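Local coordinates for protein DHC, diheme cytochrome c (Rhodobacter sphaeroides, PDB 2FWT) that carries two covalently attached heme c groups and probably transfers electrons, with the sphaeroides heme protein SHP as a partner with which it interacts, at residues L25-W30 and A63-G68; S29-M34 and Q54-L59. All coordinates share one frame; numbering follows the deposited sequence.

In the fold
Both contacts use helix 27-34 and lie beside the same heme c, their centres about 9 Å apart and on the same side of the chain's centre. Along the chain the segments follow as 25-30, 29-34, 54-59 and 63-68. Because helices 27-34 and 49-61 run antiparallel, the start of the first faces the chain leaving the second, which is contact 1, while residues 29-34, up to the end of the first helix, pack on 54-59 of the second in contact 2. Trp-30 serves in both, and Leu-25 CD1 of contact 1 touches Leu-33 CD1 of contact 2 at 4.1 Å. Contact 1 is the partly buried end of the helix pair, contact 2 its buried part; both border the heme pocket.

Contact 1 (L25-W30 and A63-G68); sequences LPARSW and AADSSG. With HEC (heme c), chain C.
Asp-65 reaches back to the first turn of helix 27-34, where its OD1 accepts the N-H of Ala-27 at 2.8 Å, from the syn side and 28° out of the carboxylate plane. A chi1 of 60° puts CG between the backbone N and the carbonyl carbon, from where the carboxylate faces Pro-26 and Ala-27. With Pro-26 at the N-cap, a negative carboxylate at this helix N-terminus would probably be stabilised by the helix dipole. The second hydrogen bond runs from Ala-64 N to Leu-25 O at 2.8 Å, the donor standing well above the carbonyl plane.

Charge and water add a looser link. Arg-28 NH1 and Asp-65 OD2 are 4.0 Å apart, too far for a salt bridge, with the guanidinium and carboxylate planes turned 64° against each other. One water joins them: it donates to Asp-65 OD2 at 2.6 Å and accepts from both Arg-28 N and Arg-28 NH1. Pro-26 CG covers one guanidinium face towards its rim.

Apolar contact centres on the Ala-63 methyl. Its CB meets Ala-27 CB at 4.0 Å and lies in plane at the edge of the Trp-30 indole, 4.0 Å from Trp-30 CD1. Leu-25 CB lies over one face of that ring, whose NE1 binds Ala-22 O, and Trp-30 CZ3 reaches the heme methyl CMB at 3.8 Å. The type I turn from Ala-63 to Ser-66, just past helix 49-61, is thereby joined to the N-terminus of helix 27-34, while, from helix 49-61, Val-60 touches Ala-27 and Leu-59 touches Trp-30.

Contact 2 (S29-M34 and Q54-L59); sequences SWTALM and QIESYL. With HEC (heme c), chain C.
Leu-59 covers one face of the Trp-30 indole with its CB and both methyls, the two side chains crossing at about a right angle. Leu-59 CB sits 3.8 Å from the centroid of the five-membered ring in a CH-pi contact, Leu-59 CD2 stands 3.9 Å above the ring plane over the centre of the indole, and Leu-59 CD1 leans on Trp-30 CE3 at 3.7 Å. This is the face opposite Leu-25, so that the indole is packed between two leucines, which would restrict its rotation. An alanine in place of Trp-30 would probably open a gap between Leu-59 and Leu-25 beside the heme methyl CMB, and leave Ala-22 O without the indole N-H.

One helical turn on, Met-34 fills the hollow between Ile-55, Leu-59 and the heme. Its bend at chi2 and chi3 (chi3 -66°) turns Met-34 CE to Ile-55 CG2, a tight 3.5 Å. Met-34 SD touches Leu-59 CD1 at 4.1 Å and the heme carbon CBB at 3.7 Å.

Glu-56 slides past Met-34 in the opposite direction, its extended chain alongside Met-34 CB and CG. At its end, Thr-31 OG1 donates to Glu-56 OE2 at 2.8 Å, on the anti side and 27° out of the carboxylate plane. Glu-56 OE1 takes a hydrogen bond from a water that also donates to Thr-31 O, and forms a salt bridge with Arg-52.

The two segments are antiparallel helices, crossing at 164° with their axes 9.4 Å apart. The polar link follows one border of this apolar seam; Leu-33 CD1 meets the heme methyl CMA, and Trp-30 and Met-34 also line the heme pocket, so the helix pair forms a wall of the c-type heme site in this diheme cytochrome.

Contact 1 (L25-W30 and A63-G68)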
# COMPACT_ATOMS: atom_id res chain seq x y z
N LEU A 25 -1.43 6.71 -0.80
CA LEU A 25 -2.46 6.97 0.19
C LEU A 25 -2.22 8.31 0.88
O LEU A 25 -1.07 8.76 1.01
CB LEU A 25 -2.51 5.87 1.27
CG LEU A 25 -3.05 4.50 0.81
CD1 LEU A 25 -2.89 3.50 1.92
CD2 LEU A 25 -4.52 4.61 0.44
N PRO A 26 -3.30 8.93 1.34
CA PRO A 26 -3.13 10.13 2.15
C PRO A 26 -2.60 9.84 3.55
O PRO A 26 -2.73 8.72 4.07
CB PRO A 26 -4.52 10.72 2.20
CG PRO A 26 -5.44 9.54 2.04
CD PRO A 26 -4.73 8.60 1.11
N ALA A 27 -2.04 10.87 4.17
CA ALA A 27 -1.41 10.73 5.50
C ALA A 27 -2.34 10.09 6.52
O ALA A 27 -1.92 9.18 7.27
CB ALA A 27 -0.90 12.05 5.98
N ARG A 28 -3.59 10.51 6.56
CA ARG A 28 -4.51 9.98 7.57
C ARG A 28 -4.74 8.47 7.44
O ARG A 28 -4.98 7.80 8.44
CB ARG A 28 -5.83 10.70 7.52
CG ARG A 28 -6.66 10.45 6.28
CD ARG A 28 -7.77 11.51 6.22
NE ARG A 28 -8.60 11.32 5.05
CZ ARG A 28 -8.31 11.78 3.82
NH1 ARG A 28 -7.23 12.49 3.58
NH2 ARG A 28 -9.14 11.51 2.82
N SER A 29 -4.66 7.96 6.21
CA SER A 29 -4.80 6.54 5.91
C SER A 29 -3.57 5.76 6.39
O SER A 29 -3.70 4.72 7.03
CB SER A 29 -5.03 6.31 4.42
OG SER A 29 -6.29 6.85 3.99
N TRP A 30 -2.37 6.25 6.11
CA TRP A 30 -1.17 5.61 6.66
C TRP A 30 -1.19 5.60 8.18
O TRP A 30 -0.86 4.58 8.80
CB TRP A 30 0.07 6.28 6.14
CG TRP A 30 0.36 6.09 4.67
CD1 TRP A 30 0.54 7.07 3.76
CD2 TRP A 30 0.52 4.86 3.97
NE1 TRP A 30 0.78 6.54 2.56
CE2 TRP A 30 0.80 5.18 2.64
CE3 TRP A 30 0.45 3.50 4.34
CZ2 TRP A 30 1.03 4.21 1.66
CZ3 TRP A 30 0.69 2.52 3.37
CH2 TRP A 30 0.98 2.88 2.05
N ALA A 63 3.22 11.06 1.72
CA ALA A 63 1.88 10.62 1.42
C ALA A 63 1.33 11.35 0.19
O ALA A 63 1.91 12.36 -0.27
CB ALA A 63 1.01 10.85 2.62
N ALA A 64 0.24 10.83 -0.36
CA ALA A 64 -0.44 11.43 -1.50
C ALA A 64 -0.79 12.91 -1.33
O ALA A 64 -0.78 13.67 -2.31
CB ALA A 64 -1.69 10.64 -1.81
N ASP A 65 -1.12 13.31 -0.10
CA ASP A 65 -1.51 14.68 0.23
C ASP A 65 -0.42 15.47 0.95
O ASP A 65 -0.69 16.52 1.51
CB ASP A 65 -2.79 14.70 1.06
CG ASP A 65 -2.67 13.94 2.37
OD1 ASP A 65 -1.69 13.17 2.55
OD2 ASP A 65 -3.55 14.13 3.23
N SER A 66 0.82 14.99 0.87
CA SER A 66 1.94 15.68 1.48
C SER A 66 2.36 16.90 0.67
O SER A 66 2.12 16.97 -0.53
CB SER A 66 3.13 14.73 1.67
OG SER A 66 3.62 14.26 0.44
N SER A 67 2.99 17.84 1.37
CA SER A 67 3.53 19.10 0.81
C SER A 67 4.42 18.84 -0.38
O SER A 67 5.16 17.84 -0.39
CB SER A 67 4.37 19.88 1.93
N GLY A 68 4.37 19.73 -1.37
CA GLY A 68 5.29 19.71 -2.51
C GLY A 68 4.74 18.96 -3.72
O GLY A 68 3.89 18.07 -3.56
FE HEC C . -0.11 -5.11 4.58
CHA HEC C . -2.92 -5.14 2.70
CHB HEC C . 0.27 -1.75 3.98
CHC HEC C . 2.77 -5.10 6.36
CHD HEC C . -0.54 -8.41 5.33
NA HEC C . -1.10 -3.72 3.52
C1A HEC C . -2.27 -3.94 2.81
C2A HEC C . -2.71 -2.73 2.20
C3A HEC C . -1.82 -1.78 2.54
C4A HEC C . -0.80 -2.39 3.37
CMA HEC C . -1.83 -0.32 2.13
CAA HEC C . -3.96 -2.59 1.32
CBA HEC C . -3.72 -3.05 -0.12
CGA HEC C . -4.90 -2.64 -0.99
O1A HEC C . -4.92 -1.47 -1.43
O2A HEC C . -5.80 -3.47 -1.24
NB HEC C . 1.26 -3.70 5.07
C1B HEC C . 1.19 -2.35 4.79
C2B HEC C . 2.28 -1.68 5.47
C3B HEC C . 2.97 -2.62 6.15
C4B HEC C . 2.37 -3.91 5.85
CMB HEC C . 2.45 -0.14 5.43
CAB HEC C . 4.19 -2.45 7.08
CBB HEC C . 3.92 -1.78 8.25
NC HEC C . 0.92 -6.50 5.63
C1C HEC C . 2.11 -6.29 6.29
C2C HEC C . 2.57 -7.54 6.84
C3C HEC C . 1.65 -8.46 6.58
C4C HEC C . 0.60 -7.82 5.80
CMC HEC C . 3.87 -7.70 7.64
CAC HEC C . 1.66 -9.96 7.01
CBC HEC C . 1.82 -10.27 8.33
ND HEC C . -1.48 -6.49 4.12
C1D HEC C . -1.49 -7.81 4.57
C2D HEC C . -2.68 -8.48 4.08
C3D HEC C . -3.43 -7.48 3.25
C4D HEC C . -2.61 -6.28 3.33
CMD HEC C . -3.12 -9.89 4.36
CAD HEC C . -4.75 -7.74 2.53
CBD HEC C . -4.44 -8.25 1.12
CGD HEC C . -5.70 -8.61 0.36
O1D HEC C . -6.79 -8.17 0.80
O2D HEC C . -5.58 -9.32 -0.68
O HOH W 1 -4.62 12.86 5.29

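Contact 2 (S29-M34 and Q54-L59)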
# COMPACT_ATOMS: atom_id res chain seq x y z
N SER A 29 -4.66 7.96 6.21
CA SER A 29 -4.80 6.54 5.91
C SER A 29 -3.57 5.76 6.39
O SER A 29 -3.70 4.72 7.03
CB SER A 29 -5.03 6.31 4.42
OG SER A 29 -6.29 6.85 3.99
N TRP A 30 -2.37 6.25 6.11
CA TRP A 30 -1.17 5.61 6.66
C TRP A 30 -1.19 5.60 8.18
O TRP A 30 -0.86 4.58 8.80
CB TRP A 30 0.07 6.28 6.14
CG TRP A 30 0.36 6.09 4.67
CD1 TRP A 30 0.54 7.07 3.76
CD2 TRP A 30 0.52 4.86 3.97
NE1 TRP A 30 0.78 6.54 2.56
CE2 TRP A 30 0.80 5.18 2.64
CE3 TRP A 30 0.45 3.50 4.34
CZ2 TRP A 30 1.03 4.21 1.66
CZ3 TRP A 30 0.69 2.52 3.37
CH2 TRP A 30 0.98 2.88 2.05
N THR A 31 -1.58 6.69 8.80
CA THR A 31 -1.64 6.75 10.27
C THR A 31 -2.64 5.71 10.81
O THR A 31 -2.39 5.00 11.79
CB THR A 31 -1.97 8.17 10.75
OG1 THR A 31 -0.84 9.01 10.49
CG2 THR A 31 -2.31 8.20 12.22
N ALA A 32 -3.78 5.61 10.15
CA ALA A 32 -4.79 4.66 10.56
C ALA A 32 -4.29 3.23 10.47
O ALA A 32 -4.53 2.40 11.37
CB ALA A 32 -6.03 4.84 9.73
N LEU A 33 -3.65 2.91 9.35
CA LEU A 33 -3.10 1.58 9.15
C LEU A 33 -2.00 1.28 10.18
O LEU A 33 -1.97 0.21 10.81
CB LEU A 33 -2.54 1.42 7.74
CG LEU A 33 -3.47 1.09 6.58
CD1 LEU A 33 -2.71 1.18 5.27
CD2 LEU A 33 -4.06 -0.32 6.74
N MET A 34 -1.10 2.24 10.39
CA MET A 34 0.02 2.00 11.30
C MET A 34 -0.43 1.88 12.79
O MET A 34 0.30 1.34 13.65
CB MET A 34 1.09 3.07 11.12
CG MET A 34 1.72 3.06 9.73
SD MET A 34 2.53 1.51 9.27
CE MET A 34 3.89 1.46 10.42
N GLN A 54 8.83 5.23 13.11
CA GLN A 54 9.72 5.57 12.00
C GLN A 54 9.10 5.32 10.63
O GLN A 54 9.28 6.15 9.71
CB GLN A 54 11.06 4.81 12.06
CG GLN A 54 12.05 5.33 13.10
CD GLN A 54 12.92 6.57 12.74
OE1 GLN A 54 13.78 6.93 13.55
NE2 GLN A 54 12.74 7.20 11.56
N ILE A 55 8.42 4.19 10.47
CA ILE A 55 7.79 3.85 9.19
C ILE A 55 6.66 4.85 8.97
O ILE A 55 6.53 5.42 7.89
CB ILE A 55 7.31 2.41 9.18
CG1 ILE A 55 8.53 1.47 9.20
CG2 ILE A 55 6.35 2.11 8.04
CD1 ILE A 55 8.15 0.06 9.54
N GLU A 56 5.87 5.06 10.00
CA GLU A 56 4.75 5.98 9.89
C GLU A 56 5.21 7.38 9.49
O GLU A 56 4.61 8.05 8.66
CB GLU A 56 3.94 6.01 11.18
CG GLU A 56 2.69 6.86 11.03
CD GLU A 56 1.83 6.92 12.27
OE1 GLU A 56 2.01 6.07 13.17
OE2 GLU A 56 0.97 7.83 12.33
N SER A 57 6.27 7.85 10.11
CA SER A 57 6.77 9.18 9.78
C SER A 57 7.15 9.29 8.29
O SER A 57 6.83 10.28 7.63
CB SER A 57 7.95 9.55 10.70
OG SER A 57 8.59 10.74 10.20
N TYR A 58 7.80 8.26 7.75
CA TYR A 58 8.18 8.24 6.35
C TYR A 58 6.93 8.24 5.46
O TYR A 58 6.85 9.01 4.49
CB TYR A 58 9.08 7.02 6.04
CG TYR A 58 9.19 6.72 4.57
CD1 TYR A 58 10.08 7.42 3.78
CD2 TYR A 58 8.39 5.75 3.95
CE1 TYR A 58 10.14 7.20 2.41
CE2 TYR A 58 8.48 5.51 2.58
CZ TYR A 58 9.36 6.22 1.83
OH TYR A 58 9.47 6.01 0.48
N LEU A 59 5.96 7.39 5.78
CA LEU A 59 4.76 7.25 4.97
C LEU A 59 3.99 8.56 4.95
O LEU A 59 3.60 9.07 3.90
CB LEU A 59 3.92 6.08 5.43
CG LEU A 59 4.52 4.69 5.24
CD1 LEU A 59 3.72 3.65 6.03
CD2 LEU A 59 4.59 4.32 3.79
FE HEC C . -0.11 -5.11 4.58
CHA HEC C . -2.92 -5.14 2.70
CHB HEC C . 0.27 -1.75 3.98
CHC HEC C . 2.77 -5.10 6.36
CHD HEC C . -0.54 -8.41 5.33
NA HEC C . -1.10 -3.72 3.52
C1A HEC C . -2.27 -3.94 2.81
C2A HEC C . -2.71 -2.73 2.20
C3A HEC C . -1.82 -1.78 2.54
C4A HEC C . -0.80 -2.39 3.37
CMA HEC C . -1.83 -0.32 2.13
CAA HEC C . -3.96 -2.59 1.32
CBA HEC C . -3.72 -3.05 -0.12
CGA HEC C . -4.90 -2.64 -0.99
O1A HEC C . -4.92 -1.47 -1.43
O2A HEC C . -5.80 -3.47 -1.24
NB HEC C . 1.26 -3.70 5.07
C1B HEC C . 1.19 -2.35 4.79
C2B HEC C . 2.28 -1.68 5.47
C3B HEC C . 2.97 -2.62 6.15
C4B HEC C . 2.37 -3.91 5.85
CMB HEC C . 2.45 -0.14 5.43
CAB HEC C . 4.19 -2.45 7.08
CBB HEC C . 3.92 -1.78 8.25
NC HEC C . 0.92 -6.50 5.63
C1C HEC C . 2.11 -6.29 6.29
C2C HEC C . 2.57 -7.54 6.84
C3C HEC C . 1.65 -8.46 6.58
C4C HEC C . 0.60 -7.82 5.80
CMC HEC C . 3.87 -7.70 7.64
CAC HEC C . 1.66 -9.96 7.01
CBC HEC C . 1.82 -10.27 8.33
ND HEC C . -1.48 -6.49 4.12
C1D HEC C . -1.49 -7.81 4.57
C2D HEC C . -2.68 -8.48 4.08
C3D HEC C . -3.43 -7.48 3.25
C4D HEC C . -2.61 -6.28 3.33
CMD HEC C . -3.12 -9.89 4.36
CAD HEC C . -4.75 -7.74 2.53
CBD HEC C . -4.44 -8.25 1.12
CGD HEC C . -5.70 -8.61 0.36
O1D HEC C . -6.79 -8.17 0.80
O2D HEC C . -5.58 -9.32 -0.68
O HOH W 2 -0.39 5.19 13.94